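Local coordinates for protein mannuronan C5-epimerase (PDB 4NK6) that epimerises beta-D-mannuronate to alpha-L-guluronate within the alginate polymer in the periplasm and belongs to a complex that shields alginate from degradation on its way to export, at residues 334-345 against 357-368; 381-392 against 421-432. All coordinates share one frame; numbering follows the deposited sequence.

Contact 1: 334-345 against 357-368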
loop_
_atom_site.group_PDB
_atom_site.type_symbol
_atom_site.label_atom_id
_atom_site.label_comp_id
_atom_site.label_asym_id
_atom_site.label_seq_id
_atom_site.Cartn_x
_atom_site.Cartn_y
_atom_site.Cartn_z
ATOM N N ASN A 334 12.343 13.122 -1.349
ATOM C CA ASN A 334 11.525 12.790 -0.191
ATOM C C ASN A 334 12.081 13.429 1.072
ATOM O O ASN A 334 13.294 13.591 1.209
ATOM C CB ASN A 334 11.435 11.275 -0.011
ATOM C CG ASN A 334 10.785 10.588 -1.191
ATOM O OD1 ASN A 334 9.574 10.688 -1.385
ATOM N ND2 ASN A 334 11.582 9.858 -1.975
ATOM N N GLU A 335 11.195 13.820 1.979
ATOM C CA GLU A 335 11.610 14.302 3.288
ATOM C C GLU A 335 11.444 13.109 4.208
ATOM O O GLU A 335 10.326 12.645 4.431
ATOM C CB GLU A 335 10.717 15.454 3.755
ATOM C CG GLU A 335 10.334 16.437 2.665
ATOM C CD GLU A 335 11.335 17.566 2.495
ATOM O OE1 GLU A 335 12.433 17.496 3.091
ATOM O OE2 GLU A 335 11.013 18.535 1.770
ATOM N N ILE A 336 12.555 12.580 4.706
ATOM C CA ILE A 336 12.529 11.327 5.453
ATOM C C ILE A 336 13.236 11.523 6.782
ATOM O O ILE A 336 14.457 11.630 6.831
ATOM C CB ILE A 336 13.230 10.208 4.651
ATOM C CG1 ILE A 336 12.536 10.038 3.297
ATOM C CG2 ILE A 336 13.204 8.899 5.433
ATOM C CD1 ILE A 336 13.298 9.168 2.301
ATOM N N TYR A 337 12.471 11.577 7.865
ATOM C CA TYR A 337 13.023 12.115 9.097
ATOM C C TYR A 337 12.431 11.522 10.360
ATOM O O TYR A 337 11.291 11.096 10.369
ATOM C CB TYR A 337 12.901 13.657 9.113
ATOM C CG TYR A 337 11.485 14.211 8.998
ATOM C CD1 TYR A 337 10.886 14.391 7.755
ATOM C CD2 TYR A 337 10.763 14.572 10.127
ATOM C CE1 TYR A 337 9.598 14.901 7.641
ATOM C CE2 TYR A 337 9.466 15.092 10.026
ATOM C CZ TYR A 337 8.896 15.252 8.776
ATOM O OH TYR A 337 7.617 15.751 8.653
ATOM N N GLN A 338 13.227 11.481 11.425
ATOM C CA GLN A 338 12.714 11.119 12.745
ATOM C C GLN A 338 12.114 9.716 12.792
ATOM O O GLN A 338 11.307 9.407 13.668
ATOM C CB GLN A 338 11.711 12.175 13.261
ATOM C CG GLN A 338 12.350 13.559 13.450
ATOM C CD GLN A 338 11.361 14.642 13.890
ATOM O OE1 GLN A 338 10.150 14.528 13.694
ATOM N NE2 GLN A 338 11.885 15.697 14.485
ATOM N N ASN A 339 12.519 8.862 11.858
ATOM C CA ASN A 339 12.160 7.444 11.945
ATOM C C ASN A 339 13.040 6.761 12.983
ATOM O O ASN A 339 14.159 7.213 13.239
ATOM C CB ASN A 339 12.259 6.780 10.573
ATOM C CG ASN A 339 11.290 7.394 9.576
ATOM O OD1 ASN A 339 10.083 7.138 9.635
ATOM N ND2 ASN A 339 11.808 8.228 8.668
ATOM N N HIS A 340 12.539 5.694 13.600
ATOM C CA HIS A 340 13.230 5.132 14.755
ATOM C C HIS A 340 14.378 4.207 14.371
ATOM O O HIS A 340 15.197 3.865 15.218
ATOM C CB HIS A 340 12.273 4.420 15.714
ATOM C CG HIS A 340 11.218 5.309 16.294
ATOM N ND1 HIS A 340 10.512 4.975 17.430
ATOM C CD2 HIS A 340 10.727 6.501 15.881
ATOM C CE1 HIS A 340 9.641 5.931 17.698
ATOM N NE2 HIS A 340 9.749 6.867 16.773
ATOM N N THR A 341 14.434 3.783 13.114
ATOM C CA THR A 341 15.673 3.167 12.625
ATOM C C THR A 341 16.288 4.010 11.493
ATOM O O THR A 341 16.702 5.139 11.743
ATOM C CB THR A 341 15.546 1.655 12.284
ATOM O OG1 THR A 341 14.592 1.458 11.241
ATOM C CG2 THR A 341 15.144 0.827 13.534
ATOM N N ASP A 342 16.368 3.488 10.274
ATOM C CA ASP A 342 17.037 4.238 9.198
ATOM C C ASP A 342 16.075 5.186 8.484
ATOM O O ASP A 342 14.861 5.008 8.551
ATOM C CB ASP A 342 17.611 3.302 8.134
ATOM C CG ASP A 342 18.589 2.285 8.688
ATOM O OD1 ASP A 342 19.303 2.588 9.666
ATOM O OD2 ASP A 342 18.638 1.174 8.125
ATOM N N GLY A 343 16.620 6.163 7.761
ATOM C CA GLY A 343 15.809 6.951 6.840
ATOM C C GLY A 343 15.368 6.088 5.667
ATOM O O GLY A 343 14.183 5.801 5.498
ATOM N N ILE A 344 16.340 5.678 4.855
ATOM C CA ILE A 344 16.123 4.766 3.739
ATOM C C ILE A 344 16.983 3.510 3.922
ATOM O O ILE A 344 18.175 3.611 4.222
ATOM C CB ILE A 344 16.559 5.402 2.407
ATOM C CG1 ILE A 344 15.852 6.744 2.185
ATOM C CG2 ILE A 344 16.308 4.440 1.241
ATOM C CD1 ILE A 344 16.341 7.513 0.940
ATOM N N THR A 345 16.387 2.334 3.747
ATOM C CA THR A 345 17.155 1.092 3.770
ATOM C C THR A 345 16.979 0.335 2.456
ATOM O O THR A 345 15.855 0.110 2.024
ATOM C CB THR A 345 16.712 0.167 4.919
ATOM O OG1 THR A 345 16.536 0.923 6.122
ATOM C CG2 THR A 345 17.752 -0.949 5.152
ATOM N N ASN A 357 17.105 13.392 -1.905
ATOM C CA ASN A 357 16.332 13.156 -0.695
ATOM C C ASN A 357 16.957 13.885 0.470
ATOM O O ASN A 357 18.172 14.006 0.553
ATOM C CB ASN A 357 16.277 11.668 -0.372
ATOM C CG ASN A 357 15.620 10.874 -1.462
ATOM O OD1 ASN A 357 14.399 10.884 -1.589
ATOM N ND2 ASN A 357 16.425 10.183 -2.267
ATOM N N ARG A 358 16.118 14.364 1.375
ATOM C CA ARG A 358 16.596 14.997 2.586
ATOM C C ARG A 358 16.303 14.064 3.750
ATOM O O ARG A 358 15.161 13.929 4.189
ATOM C CB ARG A 358 15.941 16.367 2.756
ATOM C CG ARG A 358 16.441 17.386 1.724
ATOM C CD ARG A 358 15.733 18.719 1.855
ATOM N NE ARG A 358 14.388 18.649 1.312
ATOM C CZ ARG A 358 14.095 18.880 0.038
ATOM N NH1 ARG A 358 15.061 19.201 -0.814
ATOM N NH2 ARG A 358 12.842 18.804 -0.377
ATOM N N VAL A 359 17.351 13.388 4.213
ATOM C CA VAL A 359 17.228 12.349 5.221
ATOM C C VAL A 359 17.797 12.871 6.536
ATOM O O VAL A 359 19.010 12.954 6.716
ATOM C CB VAL A 359 17.956 11.071 4.756
ATOM C CG1 VAL A 359 17.591 9.914 5.626
ATOM C CG2 VAL A 359 17.564 10.760 3.315
ATOM N N ILE A 360 16.908 13.228 7.454
ATOM C CA ILE A 360 17.278 14.063 8.587
ATOM C C ILE A 360 16.867 13.443 9.911
ATOM O O ILE A 360 15.724 13.043 10.069
ATOM C CB ILE A 360 16.543 15.436 8.509
ATOM C CG1 ILE A 360 16.627 16.028 7.099
ATOM C CG2 ILE A 360 17.089 16.387 9.566
ATOM C CD1 ILE A 360 18.063 16.366 6.639
ATOM N N ALA A 361 17.790 13.392 10.866
ATOM C CA ALA A 361 17.459 13.046 12.248
ATOM C C ALA A 361 16.707 11.730 12.408
ATOM O O ALA A 361 15.829 11.627 13.250
ATOM C CB ALA A 361 16.672 14.210 12.939
ATOM N N ASN A 362 17.041 10.728 11.600
ATOM C CA ASN A 362 16.586 9.369 11.886
ATOM C C ASN A 362 17.482 8.765 12.969
ATOM O O ASN A 362 18.652 9.124 13.064
ATOM C CB ASN A 362 16.574 8.518 10.612
ATOM C CG ASN A 362 15.686 9.120 9.523
ATOM O OD1 ASN A 362 14.463 8.965 9.545
ATOM N ND2 ASN A 362 16.300 9.818 8.573
ATOM N N ARG A 363 16.944 7.875 13.803
ATOM C CA ARG A 363 17.682 7.444 14.993
ATOM C C ARG A 363 18.922 6.627 14.656
ATOM O O ARG A 363 19.906 6.650 15.392
ATOM C CB ARG A 363 16.785 6.679 15.981
ATOM C CG ARG A 363 15.763 7.564 16.692
ATOM C CD ARG A 363 14.888 6.784 17.662
ATOM N NE ARG A 363 13.777 7.603 18.135
ATOM C CZ ARG A 363 12.925 7.236 19.088
ATOM N NH1 ARG A 363 13.057 6.054 19.679
ATOM N NH2 ARG A 363 11.946 8.052 19.454
ATOM N N ARG A 364 18.870 5.902 13.549
ATOM C CA ARG A 364 20.015 5.093 13.132
ATOM C C ARG A 364 20.705 5.721 11.918
ATOM O O ARG A 364 21.123 6.872 12.000
ATOM C CB ARG A 364 19.617 3.623 12.937
ATOM C CG ARG A 364 19.205 2.969 14.273
ATOM C CD ARG A 364 19.006 1.449 14.197
ATOM N NE ARG A 364 20.222 0.741 13.797
ATOM C CZ ARG A 364 21.192 0.376 14.638
ATOM N NH1 ARG A 364 22.262 -0.259 14.185
ATOM N NH2 ARG A 364 21.099 0.650 15.932
ATOM N N HIS A 365 20.833 5.001 10.806
ATOM C CA HIS A 365 21.550 5.550 9.646
ATOM C C HIS A 365 20.645 6.359 8.721
ATOM O O HIS A 365 19.471 6.046 8.575
ATOM C CB HIS A 365 22.210 4.432 8.826
ATOM C CG HIS A 365 23.045 3.494 9.641
ATOM N ND1 HIS A 365 24.319 3.809 10.066
ATOM C CD2 HIS A 365 22.782 2.255 10.121
ATOM C CE1 HIS A 365 24.804 2.802 10.777
ATOM N NE2 HIS A 365 23.893 1.845 10.819
ATOM N N GLY A 366 21.196 7.384 8.071
ATOM C CA GLY A 366 20.440 8.132 7.074
ATOM C C GLY A 366 20.027 7.241 5.906
ATOM O O GLY A 366 18.844 7.013 5.671
ATOM N N ILE A 367 21.011 6.734 5.172
ATOM C CA ILE A 367 20.768 5.811 4.071
ATOM C C ILE A 367 21.605 4.543 4.275
ATOM O O ILE A 367 22.837 4.600 4.335
ATOM C CB ILE A 367 21.149 6.447 2.713
ATOM C CG1 ILE A 367 20.277 7.678 2.435
ATOM C CG2 ILE A 367 21.006 5.429 1.577
ATOM C CD1 ILE A 367 20.760 8.545 1.244
ATOM N N ARG A 368 20.938 3.403 4.405
ATOM C CA ARG A 368 21.653 2.144 4.564
ATOM C C ARG A 368 21.456 1.246 3.345
ATOM O O ARG A 368 20.339 1.086 2.850
ATOM C CB ARG A 368 21.244 1.421 5.855
ATOM C CG ARG A 368 21.957 0.072 6.032
ATOM C CD ARG A 368 21.952 -0.408 7.488
ATOM N NE ARG A 368 20.623 -0.786 7.971
ATOM C CZ ARG A 368 20.162 -2.033 7.997
ATOM N NH1 ARG A 368 18.951 -2.281 8.486
ATOM N NH2 ARG A 368 20.911 -3.034 7.540
HETATM O O HOH W 1 19.708 0.408 11.011
#
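Asn362 sits beside Asn339 with the two amide planes 6° apart, one rung of an asparagine ladder between coils of a right-handed parallel beta-helix. Asn362 OD1 accepts from both Asn339 N and Asn339 ND2, the latter at 2.9 Å. Asn362 ND2 reaches Ile336 O at 3.1 Å from above the carbonyl plane, while Ile360 N comes to that oxygen from the opposite face. Three bonds thus fix the amide's rotation. Asn357 and Asn334 form a rung of a second, separate ladder: Asn357 OD1 takes two N-H groups of Asn334, Asn334 OD1 accepts from Asn310 N, and Asn357 ND2 donates to Asn380 OD1. The interior is closed by Ile344 CD1, 4.2 Å from Val359 CG2, and by Gly343 CA, 3.7 Å from Val359 CG1.

Buried too is the Asp342 carboxylate, whose OD2 is held by Arg368 NE at 2.8 Å and by Thr345 OG1, itself bonded to Ser318 OG; Asp342 OD1 reaches outward through a water to Arg364 NE. On the solvent side, the Arg363 guanidinium lies on the His340 ring, centres 3.7 Å apart and planes at 10°. Arg358 grips Glu335 side-on, NE to OE1 and NH2 to OE2, from above the carboxylate plane.

Strands 335-337 and 358-360 run parallel, 13° apart; Asn315 continues the first ladder beyond Asn339, Asn385 beyond Asn362, and Leu354 of strand 353-355 packs on Ile344 and Ile367.

Contact 2: 381-392 against 421-432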
loop_
_atom_site.group_PDB
_atom_site.type_symbol
_atom_site.label_atom_id
_atom_site.label_comp_id
_atom_site.label_asym_id
_atom_site.label_seq_id
_atom_site.Cartn_x
_atom_site.Cartn_y
_atom_site.Cartn_z
ATOM N N VAL A 381 20.930 14.672 0.836
ATOM C CA VAL A 381 21.378 15.321 2.049
ATOM C C VAL A 381 21.051 14.406 3.220
ATOM O O VAL A 381 19.886 14.076 3.443
ATOM C CB VAL A 381 20.675 16.666 2.244
ATOM C CG1 VAL A 381 21.009 17.229 3.603
ATOM C CG2 VAL A 381 21.062 17.645 1.121
ATOM N N ALA A 382 22.080 13.984 3.952
ATOM C CA ALA A 382 21.894 13.157 5.140
ATOM C C ALA A 382 22.512 13.881 6.321
ATOM O O ALA A 382 23.733 13.990 6.435
ATOM C CB ALA A 382 22.545 11.781 4.957
ATOM N N MET A 383 21.660 14.382 7.204
ATOM C CA MET A 383 22.127 15.222 8.286
ATOM C C MET A 383 21.526 14.831 9.617
ATOM O O MET A 383 20.340 14.506 9.701
ATOM C CB MET A 383 21.774 16.682 8.001
ATOM C CG MET A 383 22.747 17.404 7.085
ATOM S SD MET A 383 22.558 19.200 7.249
ATOM C CE MET A 383 23.109 19.453 8.940
ATOM N N ALA A 384 22.357 14.874 10.649
ATOM C CA ALA A 384 21.893 14.753 12.023
ATOM C C ALA A 384 21.260 13.400 12.331
ATOM O O ALA A 384 20.486 13.282 13.274
ATOM C CB ALA A 384 20.918 15.900 12.368
ATOM N N ASN A 385 21.582 12.386 11.536
ATOM C CA ASN A 385 21.133 11.040 11.848
ATOM C C ASN A 385 21.933 10.508 13.010
ATOM O O ASN A 385 23.070 10.925 13.225
ATOM C CB ASN A 385 21.240 10.131 10.622
ATOM C CG ASN A 385 20.349 10.603 9.485
ATOM O OD1 ASN A 385 19.134 10.413 9.520
ATOM N ND2 ASN A 385 20.945 11.250 8.487
ATOM N N GLY A 386 21.342 9.597 13.771
ATOM C CA GLY A 386 21.972 9.106 14.985
ATOM C C GLY A 386 23.261 8.351 14.717
ATOM O O GLY A 386 24.195 8.388 15.516
ATOM N N LEU A 387 23.328 7.652 13.591
ATOM C CA LEU A 387 24.534 6.871 13.301
ATOM C C LEU A 387 25.276 7.426 12.076
ATOM O O LEU A 387 25.755 8.563 12.115
ATOM C CB LEU A 387 24.216 5.369 13.187
ATOM C CG LEU A 387 23.681 4.768 14.498
ATOM C CD1 LEU A 387 23.160 3.346 14.297
ATOM C CD2 LEU A 387 24.738 4.803 15.640
ATOM N N MET A 388 25.377 6.648 11.003
ATOM C CA MET A 388 26.087 7.122 9.811
ATOM C C MET A 388 25.146 7.900 8.902
ATOM O O MET A 388 23.931 7.674 8.904
ATOM C CB MET A 388 26.704 5.963 9.022
ATOM C CG MET A 388 27.772 5.186 9.756
ATOM S SD MET A 388 29.260 6.155 10.070
ATOM C CE MET A 388 30.248 4.920 10.921
ATOM N N GLY A 389 25.701 8.818 8.119
ATOM C CA GLY A 389 24.923 9.457 7.070
ATOM C C GLY A 389 24.584 8.417 6.010
ATOM O O GLY A 389 23.426 8.240 5.649
ATOM N N VAL A 390 25.609 7.732 5.514
ATOM C CA VAL A 390 25.434 6.640 4.559
ATOM C C VAL A 390 26.210 5.405 5.039
ATOM O O VAL A 390 27.377 5.510 5.424
ATOM C CB VAL A 390 25.903 7.056 3.144
ATOM C CG1 VAL A 390 25.956 5.851 2.199
ATOM C CG2 VAL A 390 24.989 8.147 2.580
ATOM N N TYR A 391 25.556 4.241 5.047
ATOM C CA TYR A 391 26.197 3.005 5.514
ATOM C C TYR A 391 25.985 1.881 4.510
ATOM O O TYR A 391 24.855 1.512 4.215
ATOM C CB TYR A 391 25.638 2.600 6.883
ATOM C CG TYR A 391 26.158 1.273 7.436
ATOM C CD1 TYR A 391 27.492 0.911 7.313
ATOM C CD2 TYR A 391 25.308 0.404 8.103
ATOM C CE1 TYR A 391 27.960 -0.292 7.825
ATOM C CE2 TYR A 391 25.760 -0.800 8.620
ATOM C CZ TYR A 391 27.084 -1.141 8.479
ATOM O OH TYR A 391 27.530 -2.334 8.997
ATOM N N GLY A 392 27.072 1.356 3.964
ATOM C CA GLY A 392 26.974 0.249 3.031
ATOM C C GLY A 392 27.619 -0.980 3.637
ATOM O O GLY A 392 28.685 -0.887 4.249
ATOM N N GLU A 421 25.108 16.339 0.489
ATOM C CA GLU A 421 25.812 16.657 1.720
ATOM C C GLU A 421 25.597 15.611 2.812
ATOM O O GLU A 421 24.491 15.112 3.001
ATOM C CB GLU A 421 25.392 18.051 2.215
ATOM C CG GLU A 421 25.917 18.393 3.594
ATOM C CD GLU A 421 25.805 19.871 3.922
ATOM O OE1 GLU A 421 25.914 20.210 5.118
ATOM O OE2 GLU A 421 25.618 20.694 2.997
ATOM N N LEU A 422 26.673 15.286 3.518
ATOM C CA LEU A 422 26.622 14.412 4.680
ATOM C C LEU A 422 27.218 15.194 5.821
ATOM O O LEU A 422 28.403 15.506 5.779
ATOM C CB LEU A 422 27.494 13.174 4.448
ATOM C CG LEU A 422 27.270 12.442 3.130
ATOM C CD1 LEU A 422 28.242 11.270 2.960
ATOM C CD2 LEU A 422 25.815 11.967 3.027
ATOM N N SER A 423 26.425 15.530 6.835
ATOM C CA SER A 423 26.984 16.303 7.945
ATOM C C SER A 423 26.220 16.157 9.255
ATOM O O SER A 423 25.039 15.815 9.258
ATOM C CB SER A 423 27.125 17.780 7.559
ATOM O OG SER A 423 25.872 18.335 7.225
ATOM N N SER A 424 26.926 16.380 10.362
ATOM C CA SER A 424 26.352 16.310 11.712
ATOM C C SER A 424 25.785 14.944 12.095
ATOM O O SER A 424 24.993 14.849 13.027
ATOM C CB SER A 424 25.266 17.376 11.907
ATOM O OG SER A 424 25.754 18.662 11.596
ATOM N N ASN A 425 26.195 13.890 11.396
ATOM C CA ASN A 425 25.720 12.545 11.742
ATOM C C ASN A 425 26.473 12.000 12.942
ATOM O O ASN A 425 27.660 12.284 13.125
ATOM C CB ASN A 425 25.800 11.599 10.539
ATOM C CG ASN A 425 24.944 12.073 9.378
ATOM O OD1 ASN A 425 23.714 11.974 9.419
ATOM N ND2 ASN A 425 25.585 12.601 8.336
ATOM N N GLY A 426 25.773 11.243 13.778
ATOM C CA GLY A 426 26.324 10.808 15.047
ATOM C C GLY A 426 27.610 10.007 14.943
ATOM O O GLY A 426 28.515 10.199 15.748
ATOM N N SER A 427 27.705 9.121 13.951
ATOM C CA SER A 427 28.856 8.216 13.866
ATOM C C SER A 427 29.829 8.550 12.734
ATOM O O SER A 427 30.846 7.880 12.566
ATOM C CB SER A 427 28.389 6.755 13.746
ATOM O OG SER A 427 27.666 6.358 14.899
ATOM N N GLY A 428 29.528 9.593 11.970
ATOM C CA GLY A 428 30.389 9.996 10.872
ATOM C C GLY A 428 29.588 10.078 9.590
ATOM O O GLY A 428 28.469 9.564 9.532
ATOM N N PRO A 429 30.149 10.721 8.557
ATOM C CA PRO A 429 29.412 10.921 7.302
ATOM C C PRO A 429 29.102 9.609 6.568
ATOM O O PRO A 429 28.000 9.434 6.043
ATOM C CB PRO A 429 30.357 11.798 6.476
ATOM C CG PRO A 429 31.722 11.611 7.100
ATOM C CD PRO A 429 31.459 11.402 8.554
ATOM N N LEU A 430 30.057 8.690 6.541
ATOM C CA LEU A 430 29.827 7.431 5.846
ATOM C C LEU A 430 30.747 6.298 6.279
ATOM O O LEU A 430 31.861 6.507 6.777
ATOM C CB LEU A 430 29.909 7.603 4.324
ATOM C CG LEU A 430 31.305 7.569 3.702
ATOM C CD1 LEU A 430 31.226 7.464 2.181
ATOM C CD2 LEU A 430 32.088 8.801 4.106
ATOM N N SER A 431 30.242 5.091 6.091
ATOM C CA SER A 431 31.009 3.879 6.278
ATOM C C SER A 431 30.562 2.914 5.193
ATOM O O SER A 431 29.365 2.720 4.988
ATOM C CB SER A 431 30.735 3.282 7.659
ATOM O OG SER A 431 31.490 2.102 7.860
ATOM N N ILE A 432 31.516 2.335 4.471
ATOM C CA ILE A 432 31.187 1.298 3.501
ATOM C C ILE A 432 32.123 0.130 3.733
ATOM O O ILE A 432 33.301 0.200 3.401
ATOM C CB ILE A 432 31.346 1.750 2.031
ATOM C CG1 ILE A 432 30.920 3.207 1.833
ATOM C CG2 ILE A 432 30.548 0.822 1.121
ATOM C CD1 ILE A 432 29.430 3.400 1.740
HETATM O O HOH W 2 26.881 7.392 17.085
#
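Glu421 O receives Ala382 N at 2.8 Å, opening a parallel pairing between coils of the right-handed beta-helix in which strands 381-383 and 421-423 differ by 4° in direction. The Glu421 carboxylate is engaged within its own segment, where OE1 accepts from Ser423 OG through its anti lone pair. Next, Leu422 sends CD2 inward to both Ala382 CB (3.8 Å) and Val390 CG2 (3.9 Å), bridging the two strands of the preceding coil. Ser423 OG, on the other face, is wrapped by Met383: CG and SD already pass close to it, and the bend at chi3 (66°) turns Met383 CE back to 3.4 Å from Ser423 OG.

At the turn, Asn425 lies alongside Asn385 with amide planes 6° apart, a rung of the asparagine ladder. Asn425 OD1 accepts from Asn385 N and Asn385 ND2, while Asn425 ND2 donates to Ala382 O at 3.0 Å, on the opposite face of that carbonyl from Ser423 N. Gly426 N then bonds Asn385 O, and Ser427 N meets Leu387 O at 2.7 Å from above its plane. A water links Ser427 OG with Gly386 O on the outer side.

Gly428 O accepts from Gly389 N, and Pro429 O from Val390 N, as the chain turns its corner. Leu430 CB approaches Val390 CB at 4.2 Å. Ser431 offers its CB to Met388 CE and its carbonyl O to the edge of the Tyr391 ring, while Ile432 CD1 covers Gly392.

Beyond this pairing, Met445 of strand 444-445 packs on Leu422 and Leu430, Val438 of strand 437-441 touches Ile432, and on the other side Val359 and Asn362 bond the 381-392 coil.

Contacts 1 and 2 are consecutive layers of one beta-helix, their centres about 10 Å apart, and segments 357-368 and 381-392 face each other directly. Val359 N lies 2.7 Å from Val381 O, and Gly386 N lies 2.8 Å from Asn362 O; both are probable hydrogen bonds. The asparagine ladder runs unbroken across the seam, since Asn385 bonds back to Asn362 N and Val359 O. The His365 and Tyr391 rings also meet, with His365 NE2 3.4 Å from Tyr391 CD2. Contact 2 lies farther from the centre of the chain than contact 1. Neither contact is at His274, the inferred proton acceptor; both lie away from it, in coils of the beta-helix.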